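PDB 2NXW: indole-3-pyruvate decarboxylase, which catalyses the decarboxylation of indole-3-pyruvate to indole-3-acetaldehyde with thiamine diphosphate and a metal ion, a step of auxin biosynthesis. Local coordinates for residues 95-100 with 142-147; 233-238 with 256-261; 511-516 with 536-541. All coordinates share one frame; numbering follows the deposited sequence.

Contact 1 (95-100 with 142-147); sequences GAFNMV and FQVFKE
Val100 and Phe145 make the nearest backbone approach of 95-100 and 142-147, 7.4 Å between their CA atoms, and side chains meet between the two segments. In 95-100 a helical turn runs into a type I beta turn from Phe97 to Val100, while 142-147 includes residues of helix 140-145. The Phe145 ring reaches across to Ala96: its CZ lies 3.3 Å from Ala96 O, which sits at the ring edge near the ring plane, and its CE1 is 3.9 Å from Ala96 CB. Ala96 O also accepts a backbone bond from Met99 N. Val144 divides its two methyls, CG1 against Val100 CG2 at 3.9 Å and CG2 against Phe97 CE1 at 4.1 Å; chi1 of 164° puts CG1 anti to the backbone N and CG2 beside it, sending the methyls to these different partners. Val100 CG2 thus packs on Val144 and also meets Phe145 CZ obliquely. Tyr180 stacks on the Phe145 ring, and Tyr421 of the second subunit packs on Phe97. This buried apolar layer lies in the N-terminal TPP-binding domain, an alpha/beta fold around a parallel sheet, and Gly95, in the helical turn before the beta turn, touches thiamine diphosphate.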
loop_
_atom_site.group_PDB
_atom_site.type_symbol
_atom_site.label_atom_id
_atom_site.label_comp_id
_atom_site.label_asym_id
_atom_site.label_seq_id
_atom_site.Cartn_x
_atom_site.Cartn_y
_atom_site.Cartn_z
ATOM N N GLY A 95 4.697 -18.498 -19.000
ATOM C CA GLY A 95 3.886 -19.656 -18.652
ATOM C C GLY A 95 3.216 -19.506 -17.296
ATOM O O GLY A 95 1.998 -19.665 -17.160
ATOM N N ALA A 96 4.006 -19.178 -16.282
ATOM C CA ALA A 96 3.476 -19.004 -14.939
ATOM C C ALA A 96 2.538 -17.795 -14.817
ATOM O O ALA A 96 1.472 -17.888 -14.204
ATOM C CB ALA A 96 4.640 -18.884 -13.935
ATOM N N PHE A 97 2.932 -16.663 -15.395
ATOM C CA PHE A 97 2.094 -15.473 -15.300
ATOM C C PHE A 97 0.744 -15.693 -15.967
ATOM O O PHE A 97 -0.253 -15.094 -15.570
ATOM C CB PHE A 97 2.783 -14.265 -15.934
ATOM C CG PHE A 97 3.914 -13.718 -15.117
ATOM C CD1 PHE A 97 3.723 -13.379 -13.783
ATOM C CD2 PHE A 97 5.176 -13.548 -15.684
ATOM C CE1 PHE A 97 4.783 -12.872 -13.007
ATOM C CE2 PHE A 97 6.237 -13.048 -14.931
ATOM C CZ PHE A 97 6.043 -12.709 -13.590
ATOM N N ASN A 98 0.724 -16.571 -16.968
ATOM C CA ASN A 98 -0.496 -16.881 -17.695
ATOM C C ASN A 98 -1.472 -17.748 -16.888
ATOM O O ASN A 98 -2.578 -18.008 -17.339
ATOM C CB ASN A 98 -0.112 -17.574 -19.011
ATOM C CG ASN A 98 -1.155 -17.408 -20.099
ATOM O OD1 ASN A 98 -1.960 -16.466 -20.091
ATOM N ND2 ASN A 98 -1.126 -18.314 -21.070
ATOM N N MET A 99 -1.066 -18.203 -15.702
ATOM C CA MET A 99 -1.937 -19.026 -14.865
ATOM C C MET A 99 -2.362 -18.305 -13.574
ATOM O O MET A 99 -3.031 -18.882 -12.722
ATOM C CB MET A 99 -1.224 -20.345 -14.524
ATOM C CG MET A 99 -2.181 -21.482 -14.197
ATOM S SD MET A 99 -1.330 -23.075 -14.055
ATOM C CE MET A 99 -0.303 -22.807 -12.555
ATOM N N VAL A 100 -1.986 -17.038 -13.448
ATOM C CA VAL A 100 -2.309 -16.245 -12.270
ATOM C C VAL A 100 -3.817 -16.181 -12.004
ATOM O O VAL A 100 -4.264 -16.334 -10.869
ATOM C CB VAL A 100 -1.704 -14.821 -12.414
ATOM C CG1 VAL A 100 -2.313 -13.852 -11.416
ATOM C CG2 VAL A 100 -0.184 -14.893 -12.208
ATOM N N PHE A 142 7.844 -14.651 -8.043
ATOM C CA PHE A 142 7.599 -15.108 -6.685
ATOM C C PHE A 142 6.701 -14.104 -5.960
ATOM O O PHE A 142 5.764 -14.492 -5.263
ATOM C CB PHE A 142 8.934 -15.258 -5.941
ATOM C CG PHE A 142 8.865 -16.134 -4.723
ATOM C CD1 PHE A 142 9.218 -17.479 -4.796
ATOM C CD2 PHE A 142 8.449 -15.615 -3.504
ATOM C CE1 PHE A 142 9.157 -18.300 -3.661
ATOM C CE2 PHE A 142 8.385 -16.426 -2.363
ATOM C CZ PHE A 142 8.740 -17.767 -2.450
ATOM N N GLN A 143 6.976 -12.811 -6.146
ATOM C CA GLN A 143 6.192 -11.771 -5.485
ATOM C C GLN A 143 4.727 -11.762 -5.910
ATOM O O GLN A 143 3.844 -11.456 -5.114
ATOM C CB GLN A 143 6.812 -10.399 -5.735
ATOM C CG GLN A 143 8.201 -10.252 -5.137
ATOM C CD GLN A 143 8.223 -10.543 -3.648
ATOM O OE1 GLN A 143 7.522 -9.900 -2.869
ATOM N NE2 GLN A 143 9.028 -11.521 -3.245
ATOM N N VAL A 144 4.471 -12.071 -7.173
ATOM C CA VAL A 144 3.101 -12.115 -7.651
ATOM C C VAL A 144 2.407 -13.349 -7.082
ATOM O O VAL A 144 1.290 -13.259 -6.575
ATOM C CB VAL A 144 3.061 -12.135 -9.206
ATOM C CG1 VAL A 144 1.691 -12.568 -9.703
ATOM C CG2 VAL A 144 3.384 -10.747 -9.743
ATOM N N PHE A 145 3.064 -14.507 -7.132
ATOM C CA PHE A 145 2.408 -15.698 -6.618
ATOM C C PHE A 145 2.178 -15.698 -5.115
ATOM O O PHE A 145 1.239 -16.323 -4.634
ATOM C CB PHE A 145 3.137 -16.969 -7.074
ATOM C CG PHE A 145 2.684 -17.447 -8.432
ATOM C CD1 PHE A 145 3.277 -16.963 -9.600
ATOM C CD2 PHE A 145 1.592 -18.300 -8.539
ATOM C CE1 PHE A 145 2.780 -17.322 -10.860
ATOM C CE2 PHE A 145 1.083 -18.665 -9.795
ATOM C CZ PHE A 145 1.681 -18.172 -10.956
ATOM N N LYS A 146 3.013 -14.970 -4.378
ATOM C CA LYS A 146 2.849 -14.896 -2.933
ATOM C C LYS A 146 1.519 -14.227 -2.593
ATOM O O LYS A 146 0.974 -14.434 -1.513
ATOM C CB LYS A 146 3.996 -14.101 -2.301
ATOM N N GLU A 147 0.996 -13.432 -3.524
ATOM C CA GLU A 147 -0.269 -12.732 -3.312
ATOM C C GLU A 147 -1.498 -13.621 -3.501
ATOM O O GLU A 147 -2.584 -13.288 -3.032
ATOM C CB GLU A 147 -0.387 -11.538 -4.272
ATOM C CG GLU A 147 0.646 -10.438 -4.080
ATOM C CD GLU A 147 0.502 -9.722 -2.752
ATOM O OE1 GLU A 147 -0.648 -9.452 -2.337
ATOM O OE2 GLU A 147 1.542 -9.413 -2.133
#

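Contact 2 (233-238 with 256-261); sequences VRRYGL and TFMGRG
The end of helix 231-235 faces the 3-10 turn 257-259 and comes nearest to it at Arg234 and Gly259, whose CA atoms are 6.7 Å apart. The Arg234 side chain bridges this distance with a three-bond grip on two carbonyls. Its NE and NH2 both donate to Met258 O, at 3.3 Å from NE and 3.1 Å from NH2, a side-on hold with both nitrogens reaching the oxygen from the same face of its carbonyl plane. The two bonds are bent, 137° at the NE hydrogen and 142° at that of NH2, as expected when neighbouring N-H groups share one acceptor. NH2 also donates to Arg260 O, the shortest of the three bonds at 2.8 Å; this oxygen lies in the guanidinium plane, while the nitrogen stands above the carbonyl plane. CG anti to the backbone N carries the chain outward, and a bend at chi3 (-54°) turns the guanidinium edge onto the carbonyls.

The helix itself closes in a Schellman motif, with Leu238 N bonded to Val233 O and Gly237 N to Arg234 O, and Gly237 as the C-prime residue of positive phi. Both segments belong to the central domain of this TPP enzyme, each following a neighbouring parallel strand of its sheet, 225-229 and 253-255.

Arg235 passes its NH2 4.2 Å from Met258 SD, but its polar end is held elsewhere, by the carbonyls of Lys110 and Glu109. The Arg260 side chain forms a salt bridge with Asp412. Gly261, beside Arg234 NH2, has backbone angles that would jam a CB against the preceding carbonyl.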
loop_
_atom_site.group_PDB
_atom_site.type_symbol
_atom_site.label_atom_id
_atom_site.label_comp_id
_atom_site.label_asym_id
_atom_site.label_seq_id
_atom_site.Cartn_x
_atom_site.Cartn_y
_atom_site.Cartn_z
ATOM N N VAL A 233 -16.630 -27.985 4.727
ATOM C CA VAL A 233 -17.155 -29.293 5.101
ATOM C C VAL A 233 -16.846 -30.271 3.971
ATOM O O VAL A 233 -16.454 -31.413 4.214
ATOM C CB VAL A 233 -18.673 -29.236 5.344
ATOM C CG1 VAL A 233 -19.230 -30.659 5.564
ATOM C CG2 VAL A 233 -18.964 -28.366 6.578
ATOM N N ARG A 234 -17.011 -29.819 2.733
ATOM C CA ARG A 234 -16.705 -30.684 1.600
ATOM C C ARG A 234 -15.195 -30.856 1.440
ATOM O O ARG A 234 -14.700 -31.975 1.294
ATOM C CB ARG A 234 -17.272 -30.109 0.300
ATOM C CG ARG A 234 -17.076 -31.053 -0.880
ATOM C CD ARG A 234 -17.223 -30.352 -2.210
ATOM N NE ARG A 234 -18.487 -29.639 -2.329
ATOM C CZ ARG A 234 -19.684 -30.215 -2.323
ATOM N NH1 ARG A 234 -19.790 -31.531 -2.201
ATOM N NH2 ARG A 234 -20.771 -29.470 -2.447
ATOM N N ARG A 235 -14.456 -29.751 1.480
ATOM C CA ARG A 235 -13.007 -29.826 1.284
ATOM C C ARG A 235 -12.306 -30.748 2.276
ATOM O O ARG A 235 -11.403 -31.502 1.895
ATOM C CB ARG A 235 -12.386 -28.429 1.363
ATOM C CG ARG A 235 -12.875 -27.450 0.288
ATOM C CD ARG A 235 -12.483 -27.864 -1.132
ATOM N NE ARG A 235 -12.834 -26.802 -2.078
ATOM C CZ ARG A 235 -13.800 -26.872 -2.991
ATOM N NH1 ARG A 235 -14.539 -27.970 -3.117
ATOM N NH2 ARG A 235 -14.049 -25.824 -3.762
ATOM N N TYR A 236 -12.737 -30.709 3.533
ATOM C CA TYR A 236 -12.109 -31.515 4.570
ATOM C C TYR A 236 -12.719 -32.901 4.797
ATOM O O TYR A 236 -12.356 -33.608 5.745
ATOM C CB TYR A 236 -12.064 -30.716 5.879
ATOM C CG TYR A 236 -11.256 -29.432 5.763
ATOM C CD1 TYR A 236 -10.050 -29.411 5.055
ATOM C CD2 TYR A 236 -11.698 -28.243 6.344
ATOM C CE1 TYR A 236 -9.302 -28.241 4.922
ATOM C CE2 TYR A 236 -10.950 -27.051 6.219
ATOM C CZ TYR A 236 -9.755 -27.068 5.503
ATOM O OH TYR A 236 -9.015 -25.919 5.369
ATOM N N GLY A 237 -13.642 -33.293 3.923
ATOM C CA GLY A 237 -14.261 -34.603 4.047
ATOM C C GLY A 237 -15.019 -34.823 5.343
ATOM O O GLY A 237 -14.966 -35.902 5.931
ATOM N N LEU A 238 -15.749 -33.805 5.778
ATOM C CA LEU A 238 -16.508 -33.877 7.020
ATOM C C LEU A 238 -18.007 -34.144 6.854
ATOM O O LEU A 238 -18.767 -33.951 7.793
ATOM C CB LEU A 238 -16.324 -32.569 7.786
ATOM C CG LEU A 238 -14.884 -32.297 8.214
ATOM C CD1 LEU A 238 -14.775 -30.911 8.836
ATOM C CD2 LEU A 238 -14.462 -33.378 9.215
ATOM N N THR A 256 -24.632 -23.612 1.441
ATOM C CA THR A 256 -24.214 -22.481 0.622
ATOM C C THR A 256 -24.025 -23.085 -0.770
ATOM O O THR A 256 -24.124 -24.302 -0.939
ATOM C CB THR A 256 -22.863 -21.909 1.056
ATOM O OG1 THR A 256 -21.887 -22.958 1.057
ATOM C CG2 THR A 256 -22.978 -21.263 2.429
ATOM N N PHE A 257 -23.740 -22.254 -1.766
ATOM C CA PHE A 257 -23.537 -22.772 -3.116
ATOM C C PHE A 257 -22.438 -23.835 -3.162
ATOM O O PHE A 257 -22.599 -24.879 -3.799
ATOM C CB PHE A 257 -23.168 -21.639 -4.078
ATOM C CG PHE A 257 -22.834 -22.117 -5.455
ATOM C CD1 PHE A 257 -23.836 -22.559 -6.314
ATOM C CD2 PHE A 257 -21.511 -22.189 -5.875
ATOM C CE1 PHE A 257 -23.518 -23.068 -7.572
ATOM C CE2 PHE A 257 -21.185 -22.700 -7.130
ATOM C CZ PHE A 257 -22.194 -23.139 -7.977
ATOM N N MET A 258 -21.315 -23.571 -2.497
ATOM C CA MET A 258 -20.211 -24.525 -2.493
ATOM C C MET A 258 -20.486 -25.735 -1.608
ATOM O O MET A 258 -19.718 -26.699 -1.617
ATOM C CB MET A 258 -18.914 -23.849 -2.052
ATOM C CG MET A 258 -18.419 -22.775 -3.001
ATOM S SD MET A 258 -17.439 -23.398 -4.394
ATOM C CE MET A 258 -17.742 -22.107 -5.659
ATOM N N GLY A 259 -21.575 -25.686 -0.845
ATOM C CA GLY A 259 -21.926 -26.819 -0.006
ATOM C C GLY A 259 -23.085 -27.593 -0.623
ATOM O O GLY A 259 -23.555 -28.572 -0.050
ATOM N N ARG A 260 -23.537 -27.151 -1.796
ATOM C CA ARG A 260 -24.663 -27.776 -2.491
ATOM C C ARG A 260 -24.482 -29.282 -2.663
ATOM O O ARG A 260 -23.462 -29.740 -3.174
ATOM C CB ARG A 260 -24.851 -27.100 -3.856
ATOM C CG ARG A 260 -26.113 -27.472 -4.633
ATOM C CD ARG A 260 -26.345 -26.422 -5.727
ATOM N NE ARG A 260 -27.385 -26.769 -6.697
ATOM C CZ ARG A 260 -27.247 -27.692 -7.644
ATOM N NH1 ARG A 260 -26.114 -28.370 -7.749
ATOM N NH2 ARG A 260 -28.231 -27.918 -8.506
ATOM N N GLY A 261 -25.473 -30.052 -2.221
ATOM C CA GLY A 261 -25.386 -31.497 -2.343
ATOM C C GLY A 261 -25.006 -32.200 -1.052
ATOM O O GLY A 261 -25.280 -33.386 -0.878
#

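Contact 3 (511-516 with 536-541); sequences VRVRTR and IEAMIP
Strands 509-513 and 534-539 are the two parallel strands of a beta-alpha-beta unit whose helix, 516-528, makes the crossover; 509-513 is the outermost strand of the C-terminal TPP-binding domain's sheet within this chain. Glu537 N bonds to Val511 O, Val513 N to Glu537 O and Met539 N to Val513 O. At the C-terminal ends of the strands a water donates to both Arg514 O and Met539 O.

On one face Arg512 and Glu537 lie side by side, pointing the same way. They form a side-on salt bridge, Arg512 NE donating to Glu537 OE1 at 3.0 Å, nearly straight (174°), and NH2 to OE2 at 2.9 Å. The planes stand 65° apart, and both oxygens are met from above the carboxylate. Met539, curled at chi2 and chi3, sets CE over the centre of the Arg512 guanidinium, 3.7 Å above its plane, and CG over the rim of that of Arg514. On the other face Val513 CG2 packs on Ile536 CG2 at 3.9 Å.

A leucine in place of Arg512 would probably leave the Glu537 carboxylate without its charged mate and Met539 CE without the flat group it rests on. Asn475 and the backbone N atoms of Phe499 and Ala500 also bind Glu537, and Asp496 pairs with Arg512, a network that probably favours ionised Glu537 and fixes its rotation.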
loop_
_atom_site.group_PDB
_atom_site.type_symbol
_atom_site.label_atom_id
_atom_site.label_comp_id
_atom_site.label_asym_id
_atom_site.label_seq_id
_atom_site.Cartn_x
_atom_site.Cartn_y
_atom_site.Cartn_z
ATOM N N VAL A 511 -22.918 -30.414 -33.187
ATOM C CA VAL A 511 -24.188 -30.205 -33.853
ATOM C C VAL A 511 -24.802 -28.898 -33.374
ATOM O O VAL A 511 -24.809 -28.602 -32.181
ATOM C CB VAL A 511 -25.175 -31.390 -33.612
ATOM C CG1 VAL A 511 -25.485 -31.554 -32.154
ATOM C CG2 VAL A 511 -26.457 -31.174 -34.415
ATOM N N ARG A 512 -25.288 -28.099 -34.320
ATOM C CA ARG A 512 -25.948 -26.838 -33.984
ATOM C C ARG A 512 -27.446 -27.119 -33.990
ATOM O O ARG A 512 -27.980 -27.674 -34.956
ATOM C CB ARG A 512 -25.620 -25.760 -35.017
ATOM C CG ARG A 512 -26.472 -24.493 -34.874
ATOM C CD ARG A 512 -26.032 -23.382 -35.820
ATOM N NE ARG A 512 -24.843 -22.695 -35.324
ATOM C CZ ARG A 512 -24.482 -21.469 -35.683
ATOM N NH1 ARG A 512 -25.207 -20.792 -36.570
ATOM N NH2 ARG A 512 -23.450 -20.882 -35.097
ATOM N N VAL A 513 -28.120 -26.756 -32.910
ATOM C CA VAL A 513 -29.553 -26.982 -32.803
ATOM C C VAL A 513 -30.273 -25.657 -32.568
ATOM O O VAL A 513 -29.782 -24.794 -31.832
ATOM C CB VAL A 513 -29.899 -27.998 -31.660
ATOM C CG1 VAL A 513 -29.314 -29.372 -31.998
ATOM C CG2 VAL A 513 -29.355 -27.522 -30.317
ATOM N N ARG A 514 -31.420 -25.493 -33.229
ATOM C CA ARG A 514 -32.223 -24.274 -33.109
ATOM C C ARG A 514 -33.610 -24.477 -32.506
ATOM O O ARG A 514 -34.189 -23.534 -31.958
ATOM C CB ARG A 514 -32.376 -23.610 -34.476
ATOM C CG ARG A 514 -31.093 -23.008 -35.012
ATOM C CD ARG A 514 -31.346 -22.209 -36.298
ATOM N NE ARG A 514 -30.137 -21.531 -36.744
ATOM C CZ ARG A 514 -29.672 -20.407 -36.206
ATOM N NH1 ARG A 514 -30.327 -19.831 -35.205
ATOM N NH2 ARG A 514 -28.552 -19.870 -36.667
ATOM N N THR A 515 -34.163 -25.681 -32.627
ATOM C CA THR A 515 -35.486 -25.944 -32.068
ATOM C C THR A 515 -35.438 -26.891 -30.886
ATOM O O THR A 515 -34.448 -27.614 -30.674
ATOM C CB THR A 515 -36.435 -26.553 -33.108
ATOM O OG1 THR A 515 -35.975 -27.865 -33.458
ATOM C CG2 THR A 515 -36.480 -25.696 -34.356
ATOM N N ARG A 516 -36.508 -26.891 -30.100
ATOM C CA ARG A 516 -36.571 -27.763 -28.952
ATOM C C ARG A 516 -36.519 -29.233 -29.360
ATOM O O ARG A 516 -35.925 -30.049 -28.661
ATOM C CB ARG A 516 -37.819 -27.444 -28.134
ATOM C CG ARG A 516 -37.753 -26.039 -27.546
ATOM C CD ARG A 516 -38.767 -25.782 -26.453
ATOM N NE ARG A 516 -40.139 -25.684 -26.944
ATOM C CZ ARG A 516 -41.119 -25.087 -26.275
ATOM N NH1 ARG A 516 -40.869 -24.526 -25.095
ATOM N NH2 ARG A 516 -42.351 -25.068 -26.773
ATOM N N ILE A 536 -22.893 -29.789 -28.273
ATOM C CA ILE A 536 -24.232 -29.401 -28.703
ATOM C C ILE A 536 -24.268 -27.876 -28.626
ATOM O O ILE A 536 -24.222 -27.305 -27.531
ATOM C CB ILE A 536 -25.329 -29.984 -27.779
ATOM C CG1 ILE A 536 -25.267 -31.521 -27.791
ATOM C CG2 ILE A 536 -26.720 -29.507 -28.261
ATOM C CD1 ILE A 536 -26.154 -32.173 -26.736
ATOM N N GLU A 537 -24.330 -27.232 -29.786
ATOM C CA GLU A 537 -24.368 -25.775 -29.859
ATOM C C GLU A 537 -25.833 -25.367 -29.930
ATOM O O GLU A 537 -26.461 -25.460 -30.994
ATOM C CB GLU A 537 -23.605 -25.302 -31.098
ATOM C CG GLU A 537 -23.600 -23.792 -31.240
ATOM C CD GLU A 537 -23.011 -23.322 -32.547
ATOM O OE1 GLU A 537 -22.956 -24.111 -33.520
ATOM O OE2 GLU A 537 -22.613 -22.139 -32.605
ATOM N N ALA A 538 -26.365 -24.912 -28.799
ATOM C CA ALA A 538 -27.771 -24.529 -28.707
ATOM C C ALA A 538 -27.942 -23.051 -28.975
ATOM O O ALA A 538 -27.472 -22.225 -28.193
ATOM C CB ALA A 538 -28.314 -24.869 -27.326
ATOM N N MET A 539 -28.605 -22.719 -30.080
ATOM C CA MET A 539 -28.842 -21.318 -30.418
ATOM C C MET A 539 -29.979 -20.796 -29.534
ATOM O O MET A 539 -31.038 -21.408 -29.430
ATOM C CB MET A 539 -29.208 -21.188 -31.897
ATOM C CG MET A 539 -28.215 -21.876 -32.843
ATOM S SD MET A 539 -26.469 -21.415 -32.523
ATOM C CE MET A 539 -26.487 -19.703 -33.080
ATOM N N ILE A 540 -29.739 -19.665 -28.881
ATOM C CA ILE A 540 -30.717 -19.069 -27.975
ATOM C C ILE A 540 -30.854 -17.590 -28.312
ATOM O O ILE A 540 -29.855 -16.918 -28.534
ATOM C CB ILE A 540 -30.225 -19.184 -26.515
ATOM C CG1 ILE A 540 -30.012 -20.653 -26.156
ATOM C CG2 ILE A 540 -31.220 -18.523 -25.549
ATOM C CD1 ILE A 540 -29.346 -20.857 -24.785
ATOM N N PRO A 541 -32.090 -17.069 -28.365
ATOM C CA PRO A 541 -32.217 -15.642 -28.682
ATOM C C PRO A 541 -31.720 -14.748 -27.537
ATOM O O PRO A 541 -31.710 -15.149 -26.370
ATOM C CB PRO A 541 -33.726 -15.451 -28.888
ATOM C CG PRO A 541 -34.243 -16.823 -29.198
ATOM C CD PRO A 541 -33.409 -17.728 -28.314
HETATM O O HOH W 1 -33.356 -21.343 -30.740
#

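From the N terminus the three contacts come in series, each closing before the next opens, so none nest or cross. Contact 1 closes a loop within the N-terminal part, bringing helix 140-145 back against 95-100 across an excursion that includes strand 113-119. Contact 2 closes a shorter loop in the central domain, holding helix 239-249 and strand 253-255. Contact 3 closes the loop that carries helix 516-528, the link between strands 509-513 and 534-539 along the chain, at the edge of the C-terminal sheet. They do not touch: nearest atoms lie about 15 Å apart for contacts 1 and 2, and about 18 Å for contacts 2 and 3. Each ties together parts of a different alpha/beta domain.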